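Local coordinates for protein azurocidin (Homo sapiens, PDB 1A7S) that binds heparin, kills many Gram-negative bacteria and attracts monocytes and fibroblasts as a neutrophil-granule homologue of the serine proteases, at residues L108-Q113 against D211-V216; R155-C160 against V206-D211. All coordinates share one frame; numbering follows the deposited sequence.

Overall arrangement
Following the chain from the N terminus, the crossing between strand 91-95 and strand 122-127 supplies 108-113, the first half of interaction 1. About 40 residues on, the turn that enters strand 158-162 supplies 155-160, the first half of interaction 2. The chain then passes through strand 201-205 to 206-211, where interaction 2 closes a loop of 45 residues, and directly afterwards 211-216 closes the wider 97-residue loop of interaction 1. The smaller loop therefore lies within the larger, and the two share Asp211. They also touch: Arg210 NH1 probably donates to Pro111 O over 2.9 Å. Together they tie helix 210-218 and its approach to the crossing segment and to the sheet holding strands 158-162 and 201-205.

Interaction 1: L108-Q113 against D211-V216; sequences LPLPLQ and DWIDGV
Two torsions carry the amide of Gln113 to the start of helix 210-218: CG lies anti to the backbone N (chi1 179°), and a bend at chi2 (71°) then folds the chain toward Asp211. Gln113 OE1 consequently accepts the backbone N-H of Asp211, with N 2.9 Å from Gln113 OE1, and the N-H...O angle of 178° makes the bond almost perfectly straight, with the donor in the plane of the carbonyl. The same oxygen takes a second donor, a water 2.9 Å from Gln113 OE1. That water accepts in turn from Trp212 N at 3.0 Å, so one amide oxygen serves two consecutive N-H groups of the first helical turn, one directly and one by relay. Gln113 NE2 donates to Leu208 O, which helps fix the rotation of the amide. The side chain of Asp211 crosses that of Gln113 at roughly a right angle, its OD1 coming to 3.5 Å from Gln113 CB. Two residues further along the helix, the contact becomes apolar: Leu110 CD1 meets Ile213 CG2 at 3.8 Å, and both side chains also rest on Ile31 of strand 23-32, a first-barrel strand. The extended segment thus lies between the barrels while the helix packs on the first one, as is characteristic of the chymotrypsin-like fold, with its inter-barrel crossing and C-terminal helix.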
loop_
_atom_site.group_PDB
_atom_site.type_symbol
_atom_site.label_atom_id
_atom_site.label_comp_id
_atom_site.label_asym_id
_atom_site.label_seq_id
_atom_site.Cartn_x
_atom_site.Cartn_y
_atom_site.Cartn_z
ATOM N N LEU A 108 -10.823 1.423 1.322
ATOM C CA LEU A 108 -10.254 2.636 0.741
ATOM C C LEU A 108 -10.744 2.754 -0.723
ATOM O O LEU A 108 -10.497 1.852 -1.504
ATOM C CB LEU A 108 -8.721 2.499 0.709
ATOM C CG LEU A 108 -7.945 3.683 0.140
ATOM C CD1 LEU A 108 -8.206 4.945 0.910
ATOM C CD2 LEU A 108 -6.455 3.370 0.142
ATOM N N PRO A 109 -11.407 3.846 -1.065
ATOM C CA PRO A 109 -11.918 4.007 -2.433
ATOM C C PRO A 109 -10.830 4.333 -3.439
ATOM O O PRO A 109 -9.762 4.848 -3.099
ATOM C CB PRO A 109 -12.893 5.220 -2.314
ATOM C CG PRO A 109 -12.571 5.889 -1.063
ATOM C CD PRO A 109 -11.884 4.909 -0.164
ATOM N N LEU A 110 -11.135 4.014 -4.687
ATOM C CA LEU A 110 -10.204 4.126 -5.792
ATOM C C LEU A 110 -10.564 5.277 -6.715
ATOM O O LEU A 110 -11.725 5.606 -6.882
ATOM C CB LEU A 110 -10.248 2.829 -6.633
ATOM C CG LEU A 110 -9.939 1.533 -5.914
ATOM C CD1 LEU A 110 -10.266 0.337 -6.801
ATOM C CD2 LEU A 110 -8.429 1.478 -5.561
ATOM N N PRO A 111 -9.549 5.800 -7.419
ATOM C CA PRO A 111 -9.810 6.724 -8.495
ATOM C C PRO A 111 -10.465 5.994 -9.667
ATOM O O PRO A 111 -10.257 4.806 -9.894
ATOM C CB PRO A 111 -8.415 7.215 -8.865
ATOM C CG PRO A 111 -7.476 6.102 -8.505
ATOM C CD PRO A 111 -8.107 5.418 -7.336
ATOM N N LEU A 112 -11.187 6.771 -10.475
ATOM C CA LEU A 112 -11.698 6.287 -11.743
ATOM C C LEU A 112 -10.563 6.148 -12.763
ATOM O O LEU A 112 -9.496 6.793 -12.627
ATOM C CB LEU A 112 -12.776 7.250 -12.310
ATOM C CG LEU A 112 -14.055 7.354 -11.505
ATOM C CD1 LEU A 112 -14.881 8.510 -11.981
ATOM C CD2 LEU A 112 -14.884 6.071 -11.573
ATOM N N GLN A 113 -10.750 5.286 -13.737
ATOM C CA GLN A 113 -9.784 5.050 -14.769
ATOM C C GLN A 113 -9.292 6.348 -15.352
ATOM O O GLN A 113 -10.101 7.236 -15.753
ATOM C CB GLN A 113 -10.358 4.140 -15.848
ATOM C CG GLN A 113 -9.460 3.812 -17.015
ATOM C CD GLN A 113 -8.312 2.872 -16.626
ATOM O OE1 GLN A 113 -8.471 1.910 -15.946
ATOM N NE2 GLN A 113 -7.113 3.195 -17.197
ATOM N N ASP A 211 -9.901 -0.138 -14.499
ATOM C CA ASP A 211 -10.748 -1.086 -15.219
ATOM C C ASP A 211 -10.247 -2.515 -14.975
ATOM O O ASP A 211 -11.059 -3.452 -14.814
ATOM C CB ASP A 211 -10.747 -0.793 -16.727
ATOM C CG ASP A 211 -11.438 0.500 -17.113
ATOM O OD1 ASP A 211 -12.083 1.146 -16.291
ATOM O OD2 ASP A 211 -11.345 0.804 -18.340
ATOM N N TRP A 212 -8.925 -2.709 -14.979
ATOM C CA TRP A 212 -8.410 -4.073 -14.705
ATOM C C TRP A 212 -8.731 -4.530 -13.309
ATOM O O TRP A 212 -9.194 -5.651 -13.088
ATOM C CB TRP A 212 -6.891 -4.095 -14.997
ATOM C CG TRP A 212 -6.313 -5.449 -14.600
ATOM C CD1 TRP A 212 -6.250 -6.562 -15.316
ATOM C CD2 TRP A 212 -5.732 -5.745 -13.322
ATOM N NE1 TRP A 212 -5.719 -7.591 -14.635
ATOM C CE2 TRP A 212 -5.362 -7.106 -13.381
ATOM C CE3 TRP A 212 -5.481 -5.014 -12.176
ATOM C CZ2 TRP A 212 -4.747 -7.769 -12.325
ATOM C CZ3 TRP A 212 -4.876 -5.688 -11.097
ATOM C CH2 TRP A 212 -4.561 -7.051 -11.199
ATOM N N ILE A 213 -8.580 -3.643 -12.323
ATOM C CA ILE A 213 -8.950 -3.932 -10.937
ATOM C C ILE A 213 -10.413 -4.351 -10.848
ATOM O O ILE A 213 -10.782 -5.335 -10.221
ATOM C CB ILE A 213 -8.652 -2.697 -10.052
ATOM C CG1 ILE A 213 -7.161 -2.468 -9.833
ATOM C CG2 ILE A 213 -9.358 -2.853 -8.685
ATOM C CD1 ILE A 213 -6.754 -1.181 -9.210
ATOM N N ASP A 214 -11.287 -3.563 -11.525
ATOM C CA ASP A 214 -12.723 -3.889 -11.482
ATOM C C ASP A 214 -12.976 -5.275 -12.050
ATOM O O ASP A 214 -13.872 -6.002 -11.567
ATOM C CB ASP A 214 -13.510 -2.864 -12.269
ATOM C CG ASP A 214 -13.661 -1.537 -11.590
ATOM O OD1 ASP A 214 -13.236 -1.372 -10.432
ATOM O OD2 ASP A 214 -14.208 -0.641 -12.277
ATOM N N GLY A 215 -12.240 -5.674 -13.068
ATOM C CA GLY A 215 -12.421 -7.021 -13.618
ATOM C C GLY A 215 -12.136 -8.086 -12.538
ATOM O O GLY A 215 -12.880 -9.032 -12.375
ATOM N N VAL A 216 -11.017 -7.866 -11.825
ATOM C CA VAL A 216 -10.708 -8.824 -10.748
ATOM C C VAL A 216 -11.754 -8.862 -9.688
ATOM O O VAL A 216 -12.220 -9.925 -9.249
ATOM C CB VAL A 216 -9.315 -8.559 -10.164
ATOM C CG1 VAL A 216 -9.038 -9.434 -8.962
ATOM C CG2 VAL A 216 -8.235 -8.715 -11.225
HETATM O O HOH W 1 -7.197 -0.671 -16.289
#

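Interaction 2: R155-C160 against V206-D211; sequences RPNNVC and VALFRD
The backbone N of Phe209 donates to Val206 O at 2.8 Å, closing the 3-10 turn 206-208 that follows the last strand of the chymotrypsin-like second barrel and leads into the C-terminal helix; Phe209 itself holds the N-cap position. Facing this turn is a beta turn from Arg155 to Asn158, closed by Asn158 N donating to Arg155 O at 3.0 Å and made type I by the helical-like backbone angles of Pro156 and Asn157; the Cys154-Cys160 disulfide links residues flanking it. No hydrogen bond joins the two turns, so their meeting is one of packing. Leu208 carries it with a single methyl: CD1 sits 3.7 Å from Pro156 O and 3.9 Å from Asn157 CA, its CG having been placed anti to the carbonyl carbon (chi1 -67°). The side chain of Asn157 passes slantwise beside that of Leu208, with ND2 4.2 Å from Leu208 CD1. Its orientation has support from a neighbouring loop, since Asn157 OD1 accepts from the backbone N of Asn88, while backbone bonding to Arg205 ties the same residue to strand 201-205. Asn157 ND2 finally comes up to the edge of the Phe209 ring, near its plane, 4.2 Å from CZ.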
loop_
_atom_site.group_PDB
_atom_site.type_symbol
_atom_site.label_atom_id
_atom_site.label_comp_id
_atom_site.label_asym_id
_atom_site.label_seq_id
_atom_site.Cartn_x
_atom_site.Cartn_y
_atom_site.Cartn_z
ATOM N N ARG A 155 7.708 9.155 -14.052
ATOM C CA ARG A 155 7.504 8.422 -15.317
ATOM C C ARG A 155 6.020 8.071 -15.359
ATOM O O ARG A 155 5.369 8.024 -14.309
ATOM C CB ARG A 155 8.343 7.129 -15.226
ATOM C CG ARG A 155 7.904 6.281 -14.095
ATOM C CD ARG A 155 9.087 5.420 -13.551
ATOM N NE ARG A 155 9.198 4.267 -14.233
ATOM C CZ ARG A 155 9.503 3.003 -14.068
ATOM N NH1 ARG A 155 8.998 2.303 -13.050
ATOM N NH2 ARG A 155 10.339 2.384 -14.877
ATOM N N PRO A 156 5.456 7.925 -16.544
ATOM C CA PRO A 156 4.033 7.735 -16.694
ATOM C C PRO A 156 3.410 6.624 -15.891
ATOM O O PRO A 156 2.252 6.792 -15.429
ATOM C CB PRO A 156 3.794 7.604 -18.182
ATOM C CG PRO A 156 4.954 8.203 -18.847
ATOM C CD PRO A 156 6.138 8.060 -17.887
ATOM N N ASN A 157 4.094 5.514 -15.669
ATOM C CA ASN A 157 3.500 4.379 -14.928
ATOM C C ASN A 157 3.317 4.655 -13.432
ATOM O O ASN A 157 2.649 3.869 -12.762
ATOM C CB ASN A 157 4.475 3.169 -15.044
ATOM C CG ASN A 157 3.795 1.868 -14.848
ATOM O OD1 ASN A 157 4.123 1.107 -13.920
ATOM N ND2 ASN A 157 2.831 1.575 -15.691
ATOM N N ASN A 158 3.935 5.723 -12.950
ATOM C CA ASN A 158 3.994 6.028 -11.544
ATOM C C ASN A 158 3.393 7.369 -11.209
ATOM O O ASN A 158 3.258 8.247 -12.075
ATOM C CB ASN A 158 5.455 6.016 -11.053
ATOM C CG ASN A 158 6.035 4.597 -11.119
ATOM O OD1 ASN A 158 5.798 3.754 -10.165
ATOM N ND2 ASN A 158 6.743 4.288 -12.091
ATOM N N VAL A 159 3.081 7.558 -9.946
ATOM C CA VAL A 159 2.847 8.840 -9.315
ATOM C C VAL A 159 4.009 8.987 -8.286
ATOM O O VAL A 159 4.304 8.044 -7.570
ATOM C CB VAL A 159 1.512 8.875 -8.512
ATOM C CG1 VAL A 159 1.401 10.218 -7.769
ATOM C CG2 VAL A 159 0.345 8.701 -9.428
ATOM N N CYS A 160 4.733 10.085 -8.390
ATOM C CA CYS A 160 5.907 10.315 -7.564
ATOM C C CYS A 160 5.652 11.434 -6.573
ATOM O O CYS A 160 4.918 12.367 -6.850
ATOM C CB CYS A 160 7.116 10.665 -8.401
ATOM S SG CYS A 160 7.617 9.386 -9.518
ATOM N N VAL A 206 -2.335 4.042 -9.686
ATOM C CA VAL A 206 -3.527 3.217 -9.549
ATOM C C VAL A 206 -4.545 3.501 -10.626
ATOM O O VAL A 206 -5.188 2.580 -11.162
ATOM C CB VAL A 206 -4.126 3.304 -8.163
ATOM C CG1 VAL A 206 -5.453 2.545 -8.051
ATOM C CG2 VAL A 206 -3.188 2.733 -7.107
ATOM N N ALA A 207 -4.737 4.762 -10.955
ATOM C CA ALA A 207 -5.772 5.126 -11.911
ATOM C C ALA A 207 -5.576 4.513 -13.295
ATOM O O ALA A 207 -6.532 4.396 -14.058
ATOM C CB ALA A 207 -5.911 6.625 -12.020
ATOM N N LEU A 208 -4.360 4.114 -13.614
ATOM C CA LEU A 208 -4.134 3.449 -14.918
ATOM C C LEU A 208 -4.756 2.073 -14.953
ATOM O O LEU A 208 -4.907 1.502 -16.033
ATOM C CB LEU A 208 -2.643 3.316 -15.178
ATOM C CG LEU A 208 -1.846 4.576 -15.406
ATOM C CD1 LEU A 208 -0.372 4.232 -15.579
ATOM C CD2 LEU A 208 -2.446 5.322 -16.589
ATOM N N PHE A 209 -4.977 1.486 -13.780
ATOM C CA PHE A 209 -5.362 0.061 -13.635
ATOM C C PHE A 209 -6.791 -0.098 -13.136
ATOM O O PHE A 209 -7.189 -1.220 -12.823
ATOM C CB PHE A 209 -4.422 -0.600 -12.608
ATOM C CG PHE A 209 -2.986 -0.620 -13.063
ATOM C CD1 PHE A 209 -2.549 -1.710 -13.772
ATOM C CD2 PHE A 209 -2.130 0.385 -12.749
ATOM C CE1 PHE A 209 -1.277 -1.656 -14.330
ATOM C CE2 PHE A 209 -0.853 0.427 -13.224
ATOM C CZ PHE A 209 -0.424 -0.597 -14.046
ATOM N N ARG A 210 -7.601 0.957 -13.080
ATOM C CA ARG A 210 -8.938 0.794 -12.474
ATOM C C ARG A 210 -9.813 -0.207 -13.181
ATOM O O ARG A 210 -10.477 -1.014 -12.542
ATOM C CB ARG A 210 -9.634 2.135 -12.349
ATOM C CG ARG A 210 -11.044 2.093 -11.846
ATOM C CD ARG A 210 -11.167 1.528 -10.414
ATOM N NE ARG A 210 -12.557 1.394 -10.020
ATOM C CZ ARG A 210 -13.306 2.371 -9.526
ATOM N NH1 ARG A 210 -12.841 3.559 -9.344
ATOM N NH2 ARG A 210 -14.595 2.121 -9.207
ATOM N N ASP A 211 -9.901 -0.138 -14.499
ATOM C CA ASP A 211 -10.748 -1.086 -15.219
ATOM C C ASP A 211 -10.247 -2.515 -14.975
ATOM O O ASP A 211 -11.059 -3.452 -14.814
ATOM C CB ASP A 211 -10.747 -0.793 -16.727
ATOM C CG ASP A 211 -11.438 0.500 -17.113
ATOM O OD1 ASP A 211 -12.083 1.146 -16.291
ATOM O OD2 ASP A 211 -11.345 0.804 -18.340
#